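O-succinylbenzoate synthase (Synechococcus elongatus, PDB 2OZT) catalyses the dehydration of 2-succinyl-6-hydroxy-2,4-cyclohexadiene-1-carboxylate to 2-succinylbenzoate, a step of phylloquinone biosynthesis that needs a divalent metal cation. Local coordinates at residues L35-G40 / Q96-L101; V42-I47 / T310-Y315; G90-W95 / G250-L255; R232-G237 / R261-Q266. All coordinates share one frame; numbering follows the deposited sequence.

Overall arrangement
Contacts 1, 2 and 3 lie together on one side of the chain's centre, their own centres 10 to 16 Å apart. Contact 1 joins strand 23-36 to the end of helix 85-97; contact 2 joins the neighbouring edge strand 42-47 of the same sheet to helix 312-320; contact 3 sets helix 85-97 against the start of helix 252-260. Along the chain contact 1 crosses contacts 2 and 3, contacts 3 and 4 cross and touch through Leu255 and Leu263, and both are nested inside the loop that contact 2 closes. Contact 4 sits in the barrel, about 35 Å from contact 1, centre to centre. Contact 3 ties the N-terminal domain to the barrel; contact 2 brings the chain's end back to the N-terminal sheet.

Contact 1 of 4, residues L35-G40 / Q96-L101; sequences LEDEQG and QSVGRL
Leu35 and Val98 make the apolar part of this contact, their side chains crossing at about a right angle. The closest approach is from Leu35 CB to Val98 CG2, 3.8 Å, and Leu35 CD2 reaches the same Val98 CG2 at 4.1 Å, so one branch of the valine rests against both the root and one tip of the leucine. Val98 CG1 lies anti to the backbone N (chi1 174°), which sends the two methyls to different partners: CG2 to Leu35, CG1 to the carboxylate of Asp37. Leu3 of strand 3-20 touches both Leu35 and Val98, and Leu35 also packs on Ala94 and Trp95 of helix 85-97.

The polar groups are used locally. Asp37 OD2 stands 4.0 Å from Val98 CG1, a van der Waals approach, while its hydrogen bond goes to Gln41 NE2. Asp37 OD1 takes a weak bond from Gly40 N at 3.1 Å, bent to 130° at the hydrogen, within the type I turn from Asp37 to Gly40; the backbone bond from Gly40 N to Asp37 O, 3.0 Å, closes the same turn. Beyond the end of helix 85-97, Arg100 NH1 donates to Gln96 O at 2.7 Å with the acceptor near the guanidinium plane, tying the loop back to the last turn.

The contact buries 140 Å² in total. Strand 23-36 and the exit of helix 85-97 in the MenC N-terminal domain are thus joined by van der Waals packing, mostly hydrocarbon, with one carboxylate oxygen resting on a methyl, while the carboxylate and guanidinium make their bonds on their own sides.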
loop_
_atom_site.group_PDB
_atom_site.type_symbol
_atom_site.label_atom_id
_atom_site.label_comp_id
_atom_site.label_asym_id
_atom_site.label_seq_id
_atom_site.Cartn_x
_atom_site.Cartn_y
_atom_site.Cartn_z
ATOM N N LEU A 35 6.834 -15.442 -17.465
ATOM C CA LEU A 35 7.770 -15.086 -18.538
ATOM C C LEU A 35 8.781 -16.223 -18.616
ATOM O O LEU A 35 9.153 -16.764 -17.607
ATOM C CB LEU A 35 8.481 -13.779 -18.184
ATOM C CG LEU A 35 7.806 -12.495 -18.660
ATOM C CD1 LEU A 35 6.367 -12.356 -18.104
ATOM C CD2 LEU A 35 8.661 -11.273 -18.303
ATOM N N GLU A 36 9.159 -16.628 -19.830
ATOM C CA GLU A 36 10.167 -17.689 -19.936
ATOM C C GLU A 36 11.098 -17.377 -21.084
ATOM O O GLU A 36 10.652 -17.065 -22.181
ATOM C CB GLU A 36 9.492 -19.036 -20.119
ATOM C CG GLU A 36 10.494 -20.256 -20.146
ATOM C CD GLU A 36 9.818 -21.606 -20.207
ATOM O OE1 GLU A 36 8.606 -21.728 -19.937
ATOM O OE2 GLU A 36 10.511 -22.614 -20.526
ATOM N N ASP A 37 12.402 -17.452 -20.816
ATOM C CA ASP A 37 13.358 -17.227 -21.906
ATOM C C ASP A 37 13.687 -18.524 -22.649
ATOM O O ASP A 37 13.219 -19.617 -22.283
ATOM C CB ASP A 37 14.623 -16.481 -21.418
ATOM C CG ASP A 37 15.479 -17.287 -20.449
ATOM O OD1 ASP A 37 15.353 -18.536 -20.345
ATOM O OD2 ASP A 37 16.342 -16.690 -19.751
ATOM N N GLU A 38 14.485 -18.388 -23.702
ATOM C CA GLU A 38 14.770 -19.511 -24.603
ATOM C C GLU A 38 15.358 -20.700 -23.840
ATOM O O GLU A 38 15.070 -21.853 -24.174
ATOM C CB GLU A 38 15.709 -19.070 -25.739
ATOM C CG GLU A 38 16.515 -20.231 -26.388
ATOM C CD GLU A 38 15.801 -20.950 -27.531
ATOM O OE1 GLU A 38 16.095 -20.622 -28.710
ATOM O OE2 GLU A 38 14.982 -21.867 -27.264
ATOM N N GLN A 39 16.185 -20.423 -22.837
ATOM C CA GLN A 39 16.813 -21.470 -22.047
ATOM C C GLN A 39 15.885 -22.193 -21.062
ATOM O O GLN A 39 16.138 -23.331 -20.691
ATOM C CB GLN A 39 18.013 -20.898 -21.307
ATOM C CG GLN A 39 18.800 -21.930 -20.552
ATOM C CD GLN A 39 19.840 -21.273 -19.694
ATOM O OE1 GLN A 39 20.888 -20.853 -20.201
ATOM N NE2 GLN A 39 19.570 -21.173 -18.384
ATOM N N GLY A 40 14.808 -21.548 -20.635
ATOM C CA GLY A 40 13.950 -22.181 -19.635
ATOM C C GLY A 40 13.895 -21.430 -18.315
ATOM O O GLY A 40 13.289 -21.905 -17.339
ATOM N N GLN A 96 12.159 -8.310 -14.392
ATOM C CA GLN A 96 13.355 -8.274 -13.551
ATOM C C GLN A 96 13.564 -9.590 -12.829
ATOM O O GLN A 96 14.714 -9.935 -12.485
ATOM C CB GLN A 96 13.257 -7.102 -12.582
ATOM C CG GLN A 96 13.407 -5.723 -13.273
ATOM C CD GLN A 96 14.715 -5.548 -14.089
ATOM O OE1 GLN A 96 15.780 -6.019 -13.690
ATOM N NE2 GLN A 96 14.622 -4.865 -15.221
ATOM N N SER A 97 12.497 -10.361 -12.614
ATOM C CA SER A 97 12.604 -11.649 -11.925
ATOM C C SER A 97 13.162 -12.812 -12.753
ATOM O O SER A 97 13.516 -13.818 -12.157
ATOM C CB SER A 97 11.253 -12.085 -11.318
ATOM O OG SER A 97 10.336 -12.541 -12.338
ATOM N N VAL A 98 13.181 -12.674 -14.080
ATOM C CA VAL A 98 13.566 -13.810 -14.947
ATOM C C VAL A 98 14.992 -14.234 -14.608
ATOM O O VAL A 98 15.930 -13.440 -14.760
ATOM C CB VAL A 98 13.443 -13.481 -16.435
ATOM C CG1 VAL A 98 13.984 -14.639 -17.323
ATOM C CG2 VAL A 98 11.967 -13.213 -16.837
ATOM N N GLY A 99 15.114 -15.490 -14.180
ATOM C CA GLY A 99 16.410 -16.076 -13.818
ATOM C C GLY A 99 16.980 -15.538 -12.521
ATOM O O GLY A 99 18.161 -15.772 -12.208
ATOM N N ARG A 100 16.152 -14.836 -11.737
ATOM C CA ARG A 100 16.589 -14.265 -10.439
ATOM C C ARG A 100 15.813 -14.809 -9.233
ATOM O O ARG A 100 16.055 -14.402 -8.088
ATOM C CB ARG A 100 16.547 -12.729 -10.494
ATOM C CG ARG A 100 17.521 -12.112 -11.497
ATOM C CD ARG A 100 17.623 -10.595 -11.329
ATOM N NE ARG A 100 18.548 -9.960 -12.280
ATOM C CZ ARG A 100 18.205 -9.444 -13.463
ATOM N NH1 ARG A 100 16.950 -9.477 -13.887
ATOM N NH2 ARG A 100 19.131 -8.899 -14.243
ATOM N N LEU A 101 14.876 -15.722 -9.474
ATOM C CA LEU A 101 14.073 -16.315 -8.410
ATOM C C LEU A 101 14.693 -17.582 -7.834
ATOM O O LEU A 101 15.314 -18.362 -8.587
ATOM C CB LEU A 101 12.671 -16.643 -8.927
ATOM C CG LEU A 101 11.878 -15.454 -9.475
ATOM C CD1 LEU A 101 10.536 -15.957 -10.033
ATOM C CD2 LEU A 101 11.634 -14.470 -8.329
#

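Contact 2 of 4, residues V42-I47 / T310-Y315; sequences VGYGEI and TTLTAY
The Tyr44 ring carries Tyr315 CB over one face, 3.4 Å above its plane and offset toward the rim, and meets Leu312 CD1 at its edge, near the ring plane. Tyr315 CB sits 3.7 Å from the centroid of the Tyr44 ring, 25° off the normal, which meets the geometry of a CH-pi contact. The Tyr315 ring lies nearly parallel to that of Tyr44, the planes at 26°, but slid so far that they barely overlap: the centroids are 5.1 Å apart, and the two side chains run past each other in opposite directions. Among the ring atoms, Tyr315 CD2 comes nearest, 3.5 Å from Tyr44 CD2. Leu312 CD1 closes on Tyr44 CE2 at 4.1 Å.

Tyr44 CG is anti to its own carbonyl carbon (chi1 -62°), and this swings the ring off edge strand 42-47 to the first turn of helix 312-320. There Thr311 is the N-cap: Ala314 N donates to Thr311 OG1 at 3.1 Å, a capping bond at the start of the turn that carries Leu312 and Tyr315. The phenol of Tyr44 bonds to Glu316 OE1, one residue farther along, and Ile278 of helix 277-290 touches both tyrosines.

A leucine at Tyr44 would probably leave Tyr315 CB without its aromatic face and Glu316 without its phenol partner, opening a gap between strand and helix.

The chemistry is that of a buried, mainly apolar seam with 197 Å² covered, in which the outlying strand of the N-terminal sheet grips the C-terminal helix by ring-to-methylene packing and by the hydrogen bond between Tyr44 OH and Glu316.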
loop_
_atom_site.group_PDB
_atom_site.type_symbol
_atom_site.label_atom_id
_atom_site.label_comp_id
_atom_site.label_asym_id
_atom_site.label_seq_id
_atom_site.Cartn_x
_atom_site.Cartn_y
_atom_site.Cartn_z
ATOM N N VAL A 42 12.548 -18.661 -15.808
ATOM C CA VAL A 42 11.149 -18.196 -15.706
ATOM C C VAL A 42 11.088 -17.010 -14.755
ATOM O O VAL A 42 11.869 -16.924 -13.812
ATOM C CB VAL A 42 10.242 -19.303 -15.210
ATOM C CG1 VAL A 42 8.815 -18.794 -14.983
ATOM C CG2 VAL A 42 10.137 -20.401 -16.242
ATOM N N GLY A 43 10.181 -16.075 -15.041
ATOM C CA GLY A 43 9.932 -14.967 -14.088
ATOM C C GLY A 43 8.425 -14.821 -13.968
ATOM O O GLY A 43 7.667 -15.328 -14.804
ATOM N N TYR A 44 8.009 -14.141 -12.894
ATOM C CA TYR A 44 6.555 -13.970 -12.612
ATOM C C TYR A 44 6.259 -12.567 -12.135
ATOM O O TYR A 44 7.088 -11.958 -11.489
ATOM C CB TYR A 44 6.062 -14.944 -11.534
ATOM C CG TYR A 44 6.179 -16.411 -11.873
ATOM C CD1 TYR A 44 5.092 -17.138 -12.370
ATOM C CD2 TYR A 44 7.391 -17.063 -11.676
ATOM C CE1 TYR A 44 5.256 -18.511 -12.658
ATOM C CE2 TYR A 44 7.542 -18.392 -11.945
ATOM C CZ TYR A 44 6.493 -19.099 -12.429
ATOM O OH TYR A 44 6.757 -20.441 -12.690
ATOM N N GLY A 45 5.048 -12.092 -12.435
ATOM C CA GLY A 45 4.626 -10.758 -11.966
ATOM C C GLY A 45 3.130 -10.831 -11.728
ATOM O O GLY A 45 2.433 -11.777 -12.116
ATOM N N GLU A 46 2.657 -9.789 -11.051
ATOM C CA GLU A 46 1.231 -9.694 -10.713
ATOM C C GLU A 46 0.722 -8.286 -10.968
ATOM O O GLU A 46 1.337 -7.304 -10.542
ATOM C CB GLU A 46 1.045 -10.076 -9.253
ATOM C CG GLU A 46 -0.398 -9.893 -8.744
ATOM C CD GLU A 46 -0.600 -10.402 -7.314
ATOM O OE1 GLU A 46 0.303 -11.030 -6.688
ATOM O OE2 GLU A 46 -1.731 -10.108 -6.774
ATOM N N ILE A 47 -0.435 -8.211 -11.640
ATOM C CA ILE A 47 -1.148 -6.946 -11.924
ATOM C C ILE A 47 -2.482 -6.992 -11.190
ATOM O O ILE A 47 -3.362 -7.796 -11.517
ATOM C CB ILE A 47 -1.455 -6.834 -13.430
ATOM C CG1 ILE A 47 -0.138 -6.936 -14.239
ATOM C CG2 ILE A 47 -2.216 -5.590 -13.803
ATOM C CD1 ILE A 47 -0.339 -7.029 -15.764
ATOM N N THR A 310 9.412 -18.471 -1.360
ATOM C CA THR A 310 10.830 -18.716 -1.030
ATOM C C THR A 310 11.526 -19.707 -1.974
ATOM O O THR A 310 12.742 -19.908 -1.878
ATOM C CB THR A 310 11.003 -19.175 0.438
ATOM O OG1 THR A 310 10.366 -20.441 0.625
ATOM C CG2 THR A 310 10.407 -18.162 1.418
ATOM N N THR A 311 10.758 -20.320 -2.870
ATOM C CA THR A 311 11.289 -21.290 -3.821
ATOM C C THR A 311 10.685 -21.057 -5.198
ATOM O O THR A 311 9.572 -20.555 -5.316
ATOM C CB THR A 311 10.987 -22.760 -3.396
ATOM O OG1 THR A 311 9.572 -22.984 -3.438
ATOM C CG2 THR A 311 11.519 -23.077 -1.995
ATOM N N LEU A 312 11.420 -21.412 -6.242
ATOM C CA LEU A 312 10.898 -21.321 -7.603
ATOM C C LEU A 312 9.699 -22.262 -7.823
ATOM O O LEU A 312 8.725 -21.896 -8.489
ATOM C CB LEU A 312 12.006 -21.583 -8.624
ATOM C CG LEU A 312 11.786 -21.336 -10.122
ATOM C CD1 LEU A 312 10.943 -20.098 -10.446
ATOM C CD2 LEU A 312 13.143 -21.230 -10.805
ATOM N N THR A 313 9.748 -23.454 -7.238
ATOM C CA THR A 313 8.614 -24.376 -7.335
ATOM C C THR A 313 7.330 -23.807 -6.730
ATOM O O THR A 313 6.230 -24.111 -7.206
ATOM C CB THR A 313 8.924 -25.716 -6.654
ATOM O OG1 THR A 313 9.233 -25.484 -5.277
ATOM C CG2 THR A 313 10.092 -26.384 -7.337
ATOM N N ALA A 314 7.464 -22.980 -5.688
ATOM C CA ALA A 314 6.292 -22.345 -5.076
ATOM C C ALA A 314 5.575 -21.431 -6.072
ATOM O O ALA A 314 4.332 -21.377 -6.086
ATOM C CB ALA A 314 6.671 -21.553 -3.836
ATOM N N TYR A 315 6.343 -20.720 -6.899
ATOM C CA TYR A 315 5.748 -19.918 -7.963
ATOM C C TYR A 315 5.051 -20.834 -8.958
ATOM O O TYR A 315 3.929 -20.551 -9.388
ATOM C CB TYR A 315 6.797 -19.116 -8.725
ATOM C CG TYR A 315 7.312 -17.887 -7.992
ATOM C CD1 TYR A 315 8.358 -17.978 -7.082
ATOM C CD2 TYR A 315 6.801 -16.632 -8.276
ATOM C CE1 TYR A 315 8.856 -16.858 -6.422
ATOM C CE2 TYR A 315 7.289 -15.495 -7.630
ATOM C CZ TYR A 315 8.313 -15.610 -6.699
ATOM O OH TYR A 315 8.820 -14.490 -6.052
#

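Contact 3 of 4, residues G90-W95 / G250-L255; sequences GFATAW and GDPDSL
Ala92, Thr93 and Pro252 supply the apolar contacts. Ala92 CB is 4.0 Å from Pro252 CD, and at the next residue Thr93 CG2 meets Pro252 CG, also at 4.0 Å, the threonine and proline crossing at about a right angle. The proline ring therefore lies against two adjacent residues of helix 85-97. On helix 277-290, Pro252 also touches Leu286 and Trp290, and Thr93 touches Ala282.

These residues join the two domains of the enolase-superfamily fold: helix 85-97 belongs to the N-terminal capping domain, helix 252-260 to the barrel. The backbones come close, with Ala92 CA and Asp251 CA 6.1 Å apart, consistent with the small alanine side chain at this position.

Polar bonding stays within each partner. Asp251 is the N-cap of helix 252-260: its OD1 accepts from Asp253 N at 2.9 Å with 158° at the hydrogen, the donor standing 39° out of the carboxylate plane. Asp251 OD1 is also 3.9 Å from Ala92 CB. Replacing Asp251 by alanine would probably leave Asp253 N without its capping acceptor and take away the carboxylate that Ala92 CB packs against. Thr93 OG1 bonds back to Phe89 O, its methyl being left to face Pro252.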
loop_
_atom_site.group_PDB
_atom_site.type_symbol
_atom_site.label_atom_id
_atom_site.label_comp_id
_atom_site.label_asym_id
_atom_site.label_seq_id
_atom_site.Cartn_x
_atom_site.Cartn_y
_atom_site.Cartn_z
ATOM N N GLY A 90 3.446 -4.817 -12.808
ATOM C CA GLY A 90 3.483 -6.262 -13.068
ATOM C C GLY A 90 4.505 -6.670 -14.118
ATOM O O GLY A 90 5.272 -7.624 -13.880
ATOM N N PHE A 91 4.510 -5.946 -15.235
ATOM C CA PHE A 91 5.471 -6.309 -16.287
ATOM C C PHE A 91 6.893 -6.009 -15.860
ATOM O O PHE A 91 7.774 -6.810 -16.127
ATOM C CB PHE A 91 5.115 -5.620 -17.575
ATOM C CG PHE A 91 4.029 -6.339 -18.344
ATOM C CD1 PHE A 91 4.374 -7.476 -19.119
ATOM C CD2 PHE A 91 2.679 -5.959 -18.227
ATOM C CE1 PHE A 91 3.388 -8.170 -19.843
ATOM C CE2 PHE A 91 1.687 -6.656 -18.910
ATOM C CZ PHE A 91 2.054 -7.748 -19.719
ATOM N N ALA A 92 7.138 -4.890 -15.206
ATOM C CA ALA A 92 8.506 -4.542 -14.814
ATOM C C ALA A 92 9.071 -5.538 -13.825
ATOM O O ALA A 92 10.216 -6.024 -13.957
ATOM C CB ALA A 92 8.558 -3.117 -14.256
ATOM N N THR A 93 8.281 -5.917 -12.830
ATOM C CA THR A 93 8.727 -6.890 -11.828
ATOM C C THR A 93 8.883 -8.307 -12.416
ATOM O O THR A 93 9.805 -9.039 -12.045
ATOM C CB THR A 93 7.844 -6.853 -10.536
ATOM O OG1 THR A 93 6.489 -7.137 -10.877
ATOM C CG2 THR A 93 7.912 -5.458 -9.810
ATOM N N ALA A 94 7.985 -8.684 -13.313
ATOM C CA ALA A 94 8.119 -9.972 -13.963
ATOM C C ALA A 94 9.435 -10.000 -14.735
ATOM O O ALA A 94 10.175 -10.983 -14.627
ATOM C CB ALA A 94 6.933 -10.205 -14.908
ATOM N N TRP A 95 9.687 -8.975 -15.530
ATOM C CA TRP A 95 10.927 -8.952 -16.370
ATOM C C TRP A 95 12.150 -9.076 -15.470
ATOM O O TRP A 95 13.066 -9.858 -15.734
ATOM C CB TRP A 95 10.998 -7.645 -17.135
ATOM C CG TRP A 95 12.128 -7.578 -18.140
ATOM C CD1 TRP A 95 13.340 -6.977 -17.972
ATOM C CD2 TRP A 95 12.109 -8.093 -19.471
ATOM N NE1 TRP A 95 14.094 -7.106 -19.123
ATOM C CE2 TRP A 95 13.365 -7.795 -20.052
ATOM C CE3 TRP A 95 11.162 -8.795 -20.229
ATOM C CZ2 TRP A 95 13.690 -8.165 -21.367
ATOM C CZ3 TRP A 95 11.501 -9.170 -21.564
ATOM C CH2 TRP A 95 12.757 -8.852 -22.095
ATOM N N GLY A 250 3.068 1.944 -10.447
ATOM C CA GLY A 250 3.777 2.134 -11.706
ATOM C C GLY A 250 5.055 1.333 -11.732
ATOM O O GLY A 250 5.249 0.417 -10.927
ATOM N N ASP A 251 5.948 1.679 -12.663
ATOM C CA ASP A 251 7.268 1.039 -12.692
ATOM C C ASP A 251 7.984 1.409 -11.378
ATOM O O ASP A 251 8.097 2.578 -11.084
ATOM C CB ASP A 251 8.031 1.622 -13.894
ATOM C CG ASP A 251 9.343 0.902 -14.187
ATOM O OD1 ASP A 251 10.024 0.405 -13.282
ATOM O OD2 ASP A 251 9.697 0.815 -15.389
ATOM N N PRO A 252 8.498 0.427 -10.630
ATOM C CA PRO A 252 9.256 0.785 -9.383
ATOM C C PRO A 252 10.375 1.806 -9.650
ATOM O O PRO A 252 10.704 2.625 -8.778
ATOM C CB PRO A 252 9.859 -0.547 -8.940
ATOM C CG PRO A 252 8.889 -1.602 -9.491
ATOM C CD PRO A 252 8.428 -1.036 -10.833
ATOM N N ASP A 253 10.944 1.773 -10.850
ATOM C CA ASP A 253 12.028 2.725 -11.177
ATOM C C ASP A 253 11.549 4.154 -11.082
ATOM O O ASP A 253 12.338 5.075 -10.817
ATOM C CB ASP A 253 12.612 2.472 -12.566
ATOM C CG ASP A 253 13.542 1.287 -12.612
ATOM O OD1 ASP A 253 13.947 0.757 -11.555
ATOM O OD2 ASP A 253 13.879 0.875 -13.760
ATOM N N SER A 254 10.239 4.384 -11.242
ATOM C CA SER A 254 9.709 5.751 -11.084
ATOM C C SER A 254 9.764 6.254 -9.622
ATOM O O SER A 254 9.935 7.449 -9.402
ATOM C CB SER A 254 8.277 5.852 -11.601
ATOM O OG SER A 254 8.216 5.623 -13.005
ATOM N N LEU A 255 9.665 5.352 -8.648
ATOM C CA LEU A 255 9.792 5.816 -7.251
ATOM C C LEU A 255 11.254 6.167 -7.014
ATOM O O LEU A 255 11.569 7.187 -6.458
ATOM C CB LEU A 255 9.340 4.690 -6.316
ATOM C CG LEU A 255 9.320 5.193 -4.869
ATOM C CD1 LEU A 255 8.260 6.283 -4.599
ATOM C CD2 LEU A 255 9.082 4.031 -3.950
#

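Contact 4 of 4, residues R232-G237 / R261-Q266; sequences RWVDRG and RGLEPQ
Val234 points its side chain from helix 227-235 to the loop that follows helix 252-260, in the TIM-barrel-like domain of this enolase-superfamily enzyme; the loop leads on to strand 268-270, so the contact joins a helix of the outer layer to the next helix-to-strand connection. Val234 and Leu263 cross at about a right angle, meeting methyl to methyl at 3.7 Å, Val234 CG2 to Leu263 CD1. The two branches of the valine divide the work. With CG1 anti to the backbone N (chi1 169°), Val234 CG1 turns to the loop backbone and lies 4.1 Å from Gly262 C, while CG2 is left for the leucine.

The lack of a side chain at Gly262 probably eases this approach: a beta carbon modelled on its backbone would point at the helix and fall 3.4 Å from Val234 CG1, a tight fit. Leu263 is buried; beyond the valine it touches Phe242 of strand 241-244, and Leu255 and Leu258 of helix 252-260. Val234 too reaches Phe242, so the pair continues the packing between barrel strand and surrounding helices. The interaction across the segments is van der Waals packing, methyl to methyl and methyl to backbone, and it covers 103 Å².

Helix 227-235 ends in a Schellman motif at Gly237, whose positive phi (77°) favours glycine. A backbone bond back into the last turn runs 2.9 Å from Gly237 N to Val234 O.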
loop_
_atom_site.group_PDB
_atom_site.type_symbol
_atom_site.label_atom_id
_atom_site.label_comp_id
_atom_site.label_asym_id
_atom_site.label_seq_id
_atom_site.Cartn_x
_atom_site.Cartn_y
_atom_site.Cartn_z
ATOM N N ARG A 232 2.731 14.948 -8.368
ATOM C CA ARG A 232 1.911 16.173 -8.177
ATOM C C ARG A 232 2.005 16.737 -6.739
ATOM O O ARG A 232 2.130 17.967 -6.509
ATOM C CB ARG A 232 0.461 15.895 -8.571
ATOM C CG ARG A 232 -0.498 17.065 -8.387
ATOM C CD ARG A 232 -1.891 16.710 -8.965
ATOM N NE ARG A 232 -1.816 16.493 -10.423
ATOM C CZ ARG A 232 -1.965 15.322 -11.046
ATOM N NH1 ARG A 232 -2.258 14.222 -10.364
ATOM N NH2 ARG A 232 -1.843 15.250 -12.375
ATOM N N TRP A 233 1.997 15.839 -5.752
ATOM C CA TRP A 233 2.040 16.278 -4.350
ATOM C C TRP A 233 3.431 16.741 -3.929
ATOM O O TRP A 233 3.583 17.670 -3.148
ATOM C CB TRP A 233 1.512 15.166 -3.468
ATOM C CG TRP A 233 0.004 15.177 -3.421
ATOM C CD1 TRP A 233 -0.875 14.325 -4.037
ATOM C CD2 TRP A 233 -0.791 16.136 -2.725
ATOM N NE1 TRP A 233 -2.178 14.678 -3.730
ATOM C CE2 TRP A 233 -2.143 15.781 -2.919
ATOM C CE3 TRP A 233 -0.482 17.241 -1.919
ATOM C CZ2 TRP A 233 -3.190 16.500 -2.359
ATOM C CZ3 TRP A 233 -1.518 17.945 -1.337
ATOM C CH2 TRP A 233 -2.856 17.585 -1.563
ATOM N N VAL A 234 4.467 16.111 -4.474
ATOM C CA VAL A 234 5.817 16.617 -4.239
ATOM C C VAL A 234 5.929 18.039 -4.786
ATOM O O VAL A 234 6.527 18.907 -4.152
ATOM C CB VAL A 234 6.836 15.726 -4.958
ATOM C CG1 VAL A 234 8.198 16.351 -4.967
ATOM C CG2 VAL A 234 6.892 14.319 -4.273
ATOM N N ASP A 235 5.403 18.241 -5.985
ATOM C CA ASP A 235 5.587 19.553 -6.636
ATOM C C ASP A 235 4.724 20.604 -5.952
ATOM O O ASP A 235 5.006 21.809 -6.083
ATOM C CB ASP A 235 5.332 19.462 -8.157
ATOM C CG ASP A 235 6.387 18.636 -8.887
ATOM O OD1 ASP A 235 7.497 18.435 -8.355
ATOM O OD2 ASP A 235 6.097 18.205 -10.019
ATOM N N ARG A 236 3.677 20.170 -5.248
ATOM C CA ARG A 236 2.898 21.066 -4.382
ATOM C C ARG A 236 3.600 21.376 -3.062
ATOM O O ARG A 236 3.078 22.152 -2.247
ATOM C CB ARG A 236 1.534 20.439 -4.053
ATOM C CG ARG A 236 0.520 20.616 -5.158
ATOM C CD ARG A 236 -0.724 19.725 -4.947
ATOM N NE ARG A 236 -1.695 19.964 -6.008
ATOM C CZ ARG A 236 -2.765 19.223 -6.246
ATOM N NH1 ARG A 236 -3.047 18.155 -5.492
ATOM N NH2 ARG A 236 -3.571 19.565 -7.238
ATOM N N GLY A 237 4.739 20.760 -2.794
ATOM C CA GLY A 237 5.413 20.971 -1.523
ATOM C C GLY A 237 4.791 20.235 -0.356
ATOM O O GLY A 237 4.835 20.714 0.769
ATOM N N ARG A 261 15.252 12.777 -7.028
ATOM C CA ARG A 261 14.742 14.145 -7.050
ATOM C C ARG A 261 14.136 14.524 -5.657
ATOM O O ARG A 261 14.739 14.234 -4.621
ATOM C CB ARG A 261 13.774 14.319 -8.248
ATOM C CG ARG A 261 14.404 13.900 -9.598
ATOM C CD ARG A 261 13.394 13.879 -10.747
ATOM N NE ARG A 261 14.030 13.637 -12.052
ATOM C CZ ARG A 261 13.369 13.306 -13.165
ATOM N NH1 ARG A 261 12.042 13.135 -13.158
ATOM N NH2 ARG A 261 14.040 13.118 -14.296
ATOM N N GLY A 262 12.950 15.139 -5.615
ATOM C CA GLY A 262 12.467 15.812 -4.393
ATOM C C GLY A 262 11.756 14.999 -3.314
ATOM O O GLY A 262 11.404 15.525 -2.253
ATOM N N LEU A 263 11.540 13.710 -3.550
ATOM C CA LEU A 263 10.810 12.917 -2.572
ATOM C C LEU A 263 11.749 12.437 -1.482
ATOM O O LEU A 263 12.835 11.943 -1.756
ATOM C CB LEU A 263 10.157 11.745 -3.305
ATOM C CG LEU A 263 9.251 10.829 -2.514
ATOM C CD1 LEU A 263 7.962 11.549 -2.036
ATOM C CD2 LEU A 263 8.876 9.660 -3.394
ATOM N N GLU A 264 11.343 12.615 -0.223
ATOM C CA GLU A 264 12.197 12.196 0.904
ATOM C C GLU A 264 11.946 10.750 1.336
ATOM O O GLU A 264 10.809 10.402 1.676
ATOM C CB GLU A 264 11.910 13.083 2.112
ATOM C CG GLU A 264 12.277 14.545 1.902
ATOM C CD GLU A 264 13.768 14.760 1.858
ATOM O OE1 GLU A 264 14.531 13.897 2.361
ATOM O OE2 GLU A 264 14.190 15.806 1.316
ATOM N N PRO A 265 12.995 9.901 1.339
ATOM C CA PRO A 265 12.795 8.511 1.775
ATOM C C PRO A 265 12.154 8.395 3.146
ATOM O O PRO A 265 11.336 7.515 3.392
ATOM C CB PRO A 265 14.239 7.922 1.790
ATOM C CG PRO A 265 15.000 8.794 0.826
ATOM C CD PRO A 265 14.381 10.164 0.883
ATOM N N GLN A 266 12.510 9.277 4.086
ATOM C CA GLN A 266 11.955 9.220 5.442
ATOM C C GLN A 266 10.463 9.519 5.494
ATOM O O GLN A 266 9.834 9.202 6.481
ATOM C CB GLN A 266 12.763 10.182 6.331
ATOM C CG GLN A 266 12.433 10.145 7.860
ATOM C CD GLN A 266 11.206 10.916 8.255
ATOM O OE1 GLN A 266 10.799 11.885 7.574
ATOM N NE2 GLN A 266 10.572 10.492 9.367
#